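Local coordinates for protein putative glycoside hydrolase (Parabacteroides distasonis ATCC 8503, PDB 3GYC) that is a putative glycoside hydrolase with a cellulase-like TIM-barrel fold, and so probably cleaves glycosidic bonds in carbohydrates, at residues K198-Y203 / F227-E232; Y251-F256 / L309-D314. All blocks are in the same frame, centred on the assembly; numbering follows the deposited sequence.

Contact 1: K198-Y203 / F227-E232; sequences KMRQVY and FLDLYE
The guanidinium of Arg-200 takes both of its partners from this contact at its edge, close to its own plane: the carbonyl oxygen of Phe-227 and the carboxylate oxygen OD2 of Asp-229. The carboxylate is approached differently, because NH2 stands above its plane, 58° out of it, and does not lie within it. NH2 is shared between the two acceptors. It donates to Phe-227 O at 2.7 Å, and it forms a salt bridge from NH2 to Asp-229 OD2 at 3.0 Å that is also a nearly straight hydrogen bond (162°). A second, weak bond runs from Arg-200 NH1 to Phe-227 O at 3.1 Å, so one carbonyl bridges both terminal nitrogens. The arginine reaches this far because its chain is fully extended from CG to NE (chi3 -179°), bridging backbones whose nearest alpha carbons, CA of Arg-200 and CA of Phe-227, are 10.4 Å apart. In the TIM barrel this joins the C-terminal part of helix 186-200 to the loop that leads into strand 231-232, beside strand 208-209 and at the N-terminal end of the barrel strands. Asp-229 is buried and has further partners: Lys-388 pairs with OD1, while the backbone N of Phe-208 donates to OD2. This surrounding charge and hydrogen bonding would probably favour its ionised form. The benzyl group of Phe-227 leads away from Arg-200 and packs back on the same helix, against Leu-189, Met-192, Lys-193 and Leu-196.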
loop_
_atom_site.group_PDB
_atom_site.type_symbol
_atom_site.label_atom_id
_atom_site.label_comp_id
_atom_site.label_asym_id
_atom_site.label_seq_id
_atom_site.Cartn_x
_atom_site.Cartn_y
_atom_site.Cartn_z
ATOM N N LYS A 198 7.503 15.760 -14.390
ATOM C CA LYS A 198 6.328 16.580 -14.657
ATOM C C LYS A 198 5.680 16.950 -13.291
ATOM O O LYS A 198 5.261 18.085 -13.087
ATOM C CB LYS A 198 5.350 15.827 -15.584
ATOM C CG LYS A 198 4.783 16.643 -16.778
HETATM N N MSE A 199 5.622 16.007 -12.352
HETATM C CA MSE A 199 4.998 16.277 -11.032
HETATM C C MSE A 199 5.729 17.387 -10.289
HETATM O O MSE A 199 5.115 18.323 -9.771
HETATM C CB MSE A 199 4.996 15.027 -10.160
HETATM C CG MSE A 199 4.214 13.827 -10.715
HETATM SE SE MSE A 199 2.389 14.226 -11.133
HETATM C CE MSE A 199 1.809 14.790 -9.340
ATOM N N ARG A 200 7.052 17.290 -10.281
ATOM C CA ARG A 200 7.896 18.235 -9.553
ATOM C C ARG A 200 7.958 19.653 -10.119
ATOM O O ARG A 200 8.387 20.577 -9.416
ATOM C CB ARG A 200 9.279 17.641 -9.361
ATOM C CG ARG A 200 9.217 16.406 -8.500
ATOM C CD ARG A 200 10.580 15.824 -8.178
ATOM N NE ARG A 200 10.453 14.615 -7.360
ATOM C CZ ARG A 200 10.822 13.388 -7.707
ATOM N NH1 ARG A 200 11.386 13.144 -8.863
ATOM N NH2 ARG A 200 10.626 12.389 -6.869
ATOM N N GLN A 201 7.539 19.838 -11.367
ATOM C CA GLN A 201 7.448 21.178 -11.938
ATOM C C GLN A 201 6.360 21.973 -11.230
ATOM O O GLN A 201 6.354 23.194 -11.268
ATOM C CB GLN A 201 7.048 21.105 -13.402
ATOM C CG GLN A 201 8.107 20.569 -14.318
ATOM C CD GLN A 201 7.600 20.422 -15.720
ATOM O OE1 GLN A 201 6.393 20.486 -15.966
ATOM N NE2 GLN A 201 8.509 20.210 -16.654
ATOM N N VAL A 202 5.406 21.261 -10.638
ATOM C CA VAL A 202 4.313 21.866 -9.917
ATOM C C VAL A 202 4.440 21.674 -8.387
ATOM O O VAL A 202 4.180 22.607 -7.611
ATOM C CB VAL A 202 2.982 21.282 -10.445
ATOM C CG1 VAL A 202 1.822 21.843 -9.690
ATOM C CG2 VAL A 202 2.837 21.539 -11.990
ATOM N N TYR A 203 4.840 20.479 -7.943
ATOM C CA TYR A 203 4.950 20.173 -6.505
ATOM C C TYR A 203 6.342 19.671 -6.176
ATOM O O TYR A 203 6.527 18.522 -5.855
ATOM C CB TYR A 203 3.919 19.118 -6.091
ATOM C CG TYR A 203 2.505 19.543 -6.327
ATOM C CD1 TYR A 203 1.907 20.469 -5.502
ATOM C CD2 TYR A 203 1.777 19.034 -7.368
ATOM C CE1 TYR A 203 0.627 20.883 -5.714
ATOM C CE2 TYR A 203 0.463 19.451 -7.598
ATOM C CZ TYR A 203 -0.096 20.375 -6.760
ATOM O OH TYR A 203 -1.387 20.805 -6.936
ATOM N N PHE A 227 15.430 9.136 -8.580
ATOM C CA PHE A 227 14.226 9.962 -8.774
ATOM C C PHE A 227 13.045 9.582 -7.860
ATOM O O PHE A 227 11.998 10.243 -7.897
ATOM C CB PHE A 227 13.770 9.917 -10.253
ATOM C CG PHE A 227 13.572 8.520 -10.798
ATOM C CD1 PHE A 227 12.412 7.825 -10.560
ATOM C CD2 PHE A 227 14.559 7.914 -11.550
ATOM C CE1 PHE A 227 12.230 6.516 -11.045
ATOM C CE2 PHE A 227 14.394 6.613 -12.045
ATOM C CZ PHE A 227 13.212 5.916 -11.796
ATOM N N LEU A 228 13.176 8.487 -7.107
ATOM C CA LEU A 228 12.167 8.096 -6.119
ATOM C C LEU A 228 12.538 8.776 -4.803
ATOM O O LEU A 228 13.695 8.740 -4.395
ATOM C CB LEU A 228 12.160 6.593 -5.925
ATOM C CG LEU A 228 11.823 5.767 -7.169
ATOM C CD1 LEU A 228 12.034 4.277 -6.922
ATOM C CD2 LEU A 228 10.414 6.060 -7.642
ATOM N N ASP A 229 11.572 9.415 -4.159
ATOM C CA ASP A 229 11.816 10.138 -2.886
ATOM C C ASP A 229 11.778 9.199 -1.667
ATOM O O ASP A 229 12.248 9.551 -0.580
ATOM C CB ASP A 229 10.778 11.254 -2.708
ATOM C CG ASP A 229 10.949 12.412 -3.709
ATOM O OD1 ASP A 229 12.125 12.685 -4.111
ATOM O OD2 ASP A 229 9.925 13.096 -4.086
ATOM N N LEU A 230 11.130 8.049 -1.846
ATOM C CA LEU A 230 10.993 7.009 -0.838
ATOM C C LEU A 230 10.690 5.678 -1.521
ATOM O O LEU A 230 10.365 5.642 -2.706
ATOM C CB LEU A 230 9.871 7.321 0.149
ATOM C CG LEU A 230 8.461 7.519 -0.372
ATOM C CD1 LEU A 230 7.384 6.845 0.502
ATOM C CD2 LEU A 230 8.141 9.014 -0.577
ATOM N N TYR A 231 10.783 4.581 -0.787
ATOM C CA TYR A 231 10.429 3.308 -1.348
ATOM C C TYR A 231 9.250 2.786 -0.515
ATOM O O TYR A 231 9.285 2.834 0.734
ATOM C CB TYR A 231 11.571 2.254 -1.326
ATOM C CG TYR A 231 12.926 2.659 -1.836
ATOM C CD1 TYR A 231 13.087 3.633 -2.819
ATOM C CD2 TYR A 231 14.075 2.003 -1.374
ATOM C CE1 TYR A 231 14.357 3.984 -3.268
ATOM C CE2 TYR A 231 15.332 2.326 -1.844
ATOM C CZ TYR A 231 15.464 3.299 -2.798
ATOM O OH TYR A 231 16.707 3.618 -3.226
ATOM N N GLU A 232 8.201 2.334 -1.203
ATOM C CA GLU A 232 7.046 1.710 -0.556
ATOM C C GLU A 232 7.134 0.274 -1.049
ATOM O O GLU A 232 6.801 0.017 -2.182
ATOM C CB GLU A 232 5.734 2.417 -0.927
ATOM C CG GLU A 232 4.589 2.261 0.131
ATOM C CD GLU A 232 3.657 1.067 -0.056
ATOM O OE1 GLU A 232 2.989 0.993 -1.111
ATOM O OE2 GLU A 232 3.513 0.236 0.872
#

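Contact 2: Y251-F256 / L309-D314; sequences YGYNRF and LVDYKD
A buried tyrosine-aspartate hydrogen bond, flanked by a small apolar contact, joins two irregular loops on the side of the TIM barrel where the strands end. Residues 309-314 belong to the loop between strand 301-303 and helix 321-337; residues 251-256 link helix 240-249 to helix 259-273. The backbones come closest at Tyr-253 and Asp-311, whose CA atoms are 7.6 Å apart. Tyr-251 carries its ring toward the other loop with CG anti to the backbone N (chi1 -170°), and its phenol oxygen OH donates to Asp-311 OD2 at only 2.5 Å. OD2 accepts through its anti lone pair, the one turned away from the other carboxylate oxygen. It sits at the edge of the tyrosine ring, in its plane, while the carboxylate itself stands almost perpendicular to the ring (81°). Tyr-251 OH also lies 3.1 Å from Asp-311 CB, an approach that accompanies the short bond. The backbone N of Tyr-253, two residues on, lies over one face of the Tyr-251 ring, 3.4 Å above its plane and offset toward the rim. The ring of Tyr-253 then presents its edge to Val-310, with CE2 3.8 Å from CG1, and its CD2 comes within 3.6 Å of Asp-311 OD2. Its hydroxyl is bonded elsewhere, to Gln-239. Tyr-261 of helix 259-273 also touches Asp-311. The short phenol bond thus gives a buried oxygen of Asp-311 a close donor and probably restrains the turn of its carboxylate; with the anti lone pair engaged, the syn side of OD2 is not used by this tyrosine.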
loop_
_atom_site.group_PDB
_atom_site.type_symbol
_atom_site.label_atom_id
_atom_site.label_comp_id
_atom_site.label_asym_id
_atom_site.label_seq_id
_atom_site.Cartn_x
_atom_site.Cartn_y
_atom_site.Cartn_z
ATOM N N TYR A 251 -1.776 -22.276 -2.948
ATOM C CA TYR A 251 -2.492 -21.006 -3.145
ATOM C C TYR A 251 -1.973 -20.262 -4.378
ATOM O O TYR A 251 -0.797 -19.962 -4.457
ATOM C CB TYR A 251 -2.347 -20.111 -1.919
ATOM C CG TYR A 251 -3.263 -18.898 -1.999
ATOM C CD1 TYR A 251 -4.640 -19.056 -1.847
ATOM C CD2 TYR A 251 -2.774 -17.632 -2.329
ATOM C CE1 TYR A 251 -5.496 -17.995 -1.953
ATOM C CE2 TYR A 251 -3.621 -16.543 -2.412
ATOM C CZ TYR A 251 -4.988 -16.741 -2.231
ATOM O OH TYR A 251 -5.890 -15.751 -2.345
ATOM N N GLY A 252 -2.863 -19.911 -5.309
ATOM C CA GLY A 252 -2.473 -19.253 -6.554
ATOM C C GLY A 252 -3.156 -17.933 -6.836
ATOM O O GLY A 252 -3.297 -17.554 -7.985
ATOM N N TYR A 253 -3.600 -17.243 -5.790
ATOM C CA TYR A 253 -4.218 -15.937 -5.886
ATOM C C TYR A 253 -5.459 -15.900 -6.804
ATOM O O TYR A 253 -5.779 -14.851 -7.355
ATOM C CB TYR A 253 -3.212 -14.872 -6.336
ATOM C CG TYR A 253 -1.918 -14.795 -5.553
ATOM C CD1 TYR A 253 -0.840 -15.584 -5.899
ATOM C CD2 TYR A 253 -1.751 -13.875 -4.526
ATOM C CE1 TYR A 253 0.364 -15.484 -5.231
ATOM C CE2 TYR A 253 -0.555 -13.768 -3.843
ATOM C CZ TYR A 253 0.497 -14.590 -4.188
ATOM O OH TYR A 253 1.712 -14.513 -3.524
ATOM N N ASN A 254 -6.176 -17.010 -6.921
ATOM C CA ASN A 254 -7.346 -17.044 -7.792
ATOM C C ASN A 254 -8.367 -15.961 -7.380
ATOM O O ASN A 254 -8.703 -15.805 -6.205
ATOM C CB ASN A 254 -7.974 -18.427 -7.842
ATOM C CG ASN A 254 -8.858 -18.592 -9.050
ATOM O OD1 ASN A 254 -9.950 -18.010 -9.133
ATOM N ND2 ASN A 254 -8.374 -19.338 -10.017
ATOM N N ARG A 255 -8.796 -15.168 -8.348
ATOM C CA ARG A 255 -9.692 -14.039 -8.078
ATOM C C ARG A 255 -11.182 -14.349 -8.043
ATOM O O ARG A 255 -11.945 -13.607 -7.403
ATOM C CB ARG A 255 -9.438 -12.930 -9.106
ATOM C CG ARG A 255 -8.022 -12.440 -9.031
ATOM C CD ARG A 255 -7.771 -11.169 -9.781
ATOM N NE ARG A 255 -6.482 -10.610 -9.374
ATOM C CZ ARG A 255 -5.938 -9.500 -9.878
ATOM N NH1 ARG A 255 -6.564 -8.815 -10.825
ATOM N NH2 ARG A 255 -4.753 -9.074 -9.437
ATOM N N PHE A 256 -11.593 -15.437 -8.694
ATOM C CA PHE A 256 -13.010 -15.763 -8.814
ATOM C C PHE A 256 -13.449 -17.160 -8.396
ATOM O O PHE A 256 -14.633 -17.436 -8.397
ATOM C CB PHE A 256 -13.449 -15.504 -10.260
ATOM C CG PHE A 256 -13.374 -14.081 -10.613
ATOM C CD1 PHE A 256 -14.364 -13.205 -10.180
ATOM C CD2 PHE A 256 -12.277 -13.571 -11.259
ATOM C CE1 PHE A 256 -14.285 -11.887 -10.468
ATOM C CE2 PHE A 256 -12.182 -12.212 -11.509
ATOM C CZ PHE A 256 -13.181 -11.392 -11.125
ATOM N N LEU A 309 0.803 -13.492 5.259
ATOM C CA LEU A 309 0.103 -13.994 4.097
ATOM C C LEU A 309 -0.360 -12.805 3.291
ATOM O O LEU A 309 -0.703 -11.747 3.847
ATOM C CB LEU A 309 -1.086 -14.900 4.492
ATOM C CG LEU A 309 -0.801 -16.402 4.452
ATOM C CD1 LEU A 309 0.209 -16.836 5.485
ATOM C CD2 LEU A 309 -2.085 -17.227 4.588
ATOM N N VAL A 310 -0.389 -12.969 1.973
ATOM C CA VAL A 310 -0.851 -11.889 1.113
ATOM C C VAL A 310 -2.400 -11.739 1.180
ATOM O O VAL A 310 -2.918 -10.636 1.393
ATOM C CB VAL A 310 -0.384 -12.093 -0.359
ATOM C CG1 VAL A 310 -0.858 -10.950 -1.250
ATOM C CG2 VAL A 310 1.114 -12.189 -0.394
ATOM N N ASP A 311 -3.107 -12.852 1.043
ATOM C CA ASP A 311 -4.585 -12.883 1.042
ATOM C C ASP A 311 -5.088 -13.666 2.263
ATOM O O ASP A 311 -4.592 -14.751 2.576
ATOM C CB ASP A 311 -5.068 -13.598 -0.216
ATOM C CG ASP A 311 -4.713 -12.862 -1.504
ATOM O OD1 ASP A 311 -4.413 -11.677 -1.410
ATOM O OD2 ASP A 311 -4.790 -13.488 -2.615
ATOM N N TYR A 312 -6.051 -13.105 2.969
ATOM C CA TYR A 312 -6.659 -13.752 4.112
ATOM C C TYR A 312 -7.952 -13.054 4.340
ATOM O O TYR A 312 -8.155 -11.972 3.827
ATOM C CB TYR A 312 -5.798 -13.588 5.381
ATOM C CG TYR A 312 -5.866 -14.822 6.309
ATOM C CD1 TYR A 312 -5.394 -16.059 5.870
ATOM C CD2 TYR A 312 -6.354 -14.739 7.615
ATOM C CE1 TYR A 312 -5.369 -17.202 6.704
ATOM C CE2 TYR A 312 -6.350 -15.889 8.473
ATOM C CZ TYR A 312 -5.866 -17.139 7.992
ATOM O OH TYR A 312 -5.824 -18.286 8.809
ATOM N N LYS A 313 -8.846 -13.676 5.078
ATOM C CA LYS A 313 -10.147 -13.073 5.343
ATOM C C LYS A 313 -10.805 -13.779 6.509
ATOM O O LYS A 313 -10.392 -14.852 6.894
ATOM C CB LYS A 313 -11.074 -13.180 4.110
ATOM C CG LYS A 313 -11.347 -14.578 3.610
ATOM C CD LYS A 313 -11.992 -14.546 2.213
ATOM C CE LYS A 313 -12.293 -15.911 1.655
ATOM N NZ LYS A 313 -12.943 -15.827 0.300
ATOM N N ASP A 314 -11.824 -13.140 7.070
ATOM C CA ASP A 314 -12.681 -13.772 8.060
ATOM C C ASP A 314 -13.397 -14.930 7.358
ATOM O O ASP A 314 -14.085 -14.722 6.364
ATOM C CB ASP A 314 -13.713 -12.780 8.560
ATOM C CG ASP A 314 -13.107 -11.658 9.382
ATOM O OD1 ASP A 314 -12.044 -11.859 10.034
ATOM O OD2 ASP A 314 -13.751 -10.567 9.416
#

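How the contacts relate
Contacts 1 and 2 follow one another along the chain, the first closing before the second opens, and lie on opposite sides of its centre. Their own centres are about 32 Å apart, and their nearest atoms about 12 Å, so they do not touch. Contact 1 ties the helix before strand 208-209 to the entrance of strand 231-232, at the N-terminal end of the barrel; contact 2 joins excursions that follow strands 231-232 and 301-303, at the C-terminal end. TIM-barrel enzymes generally build their active sites at that second end, so contact 2 is on the probable catalytic side of the barrel, with contact 1 at the other end.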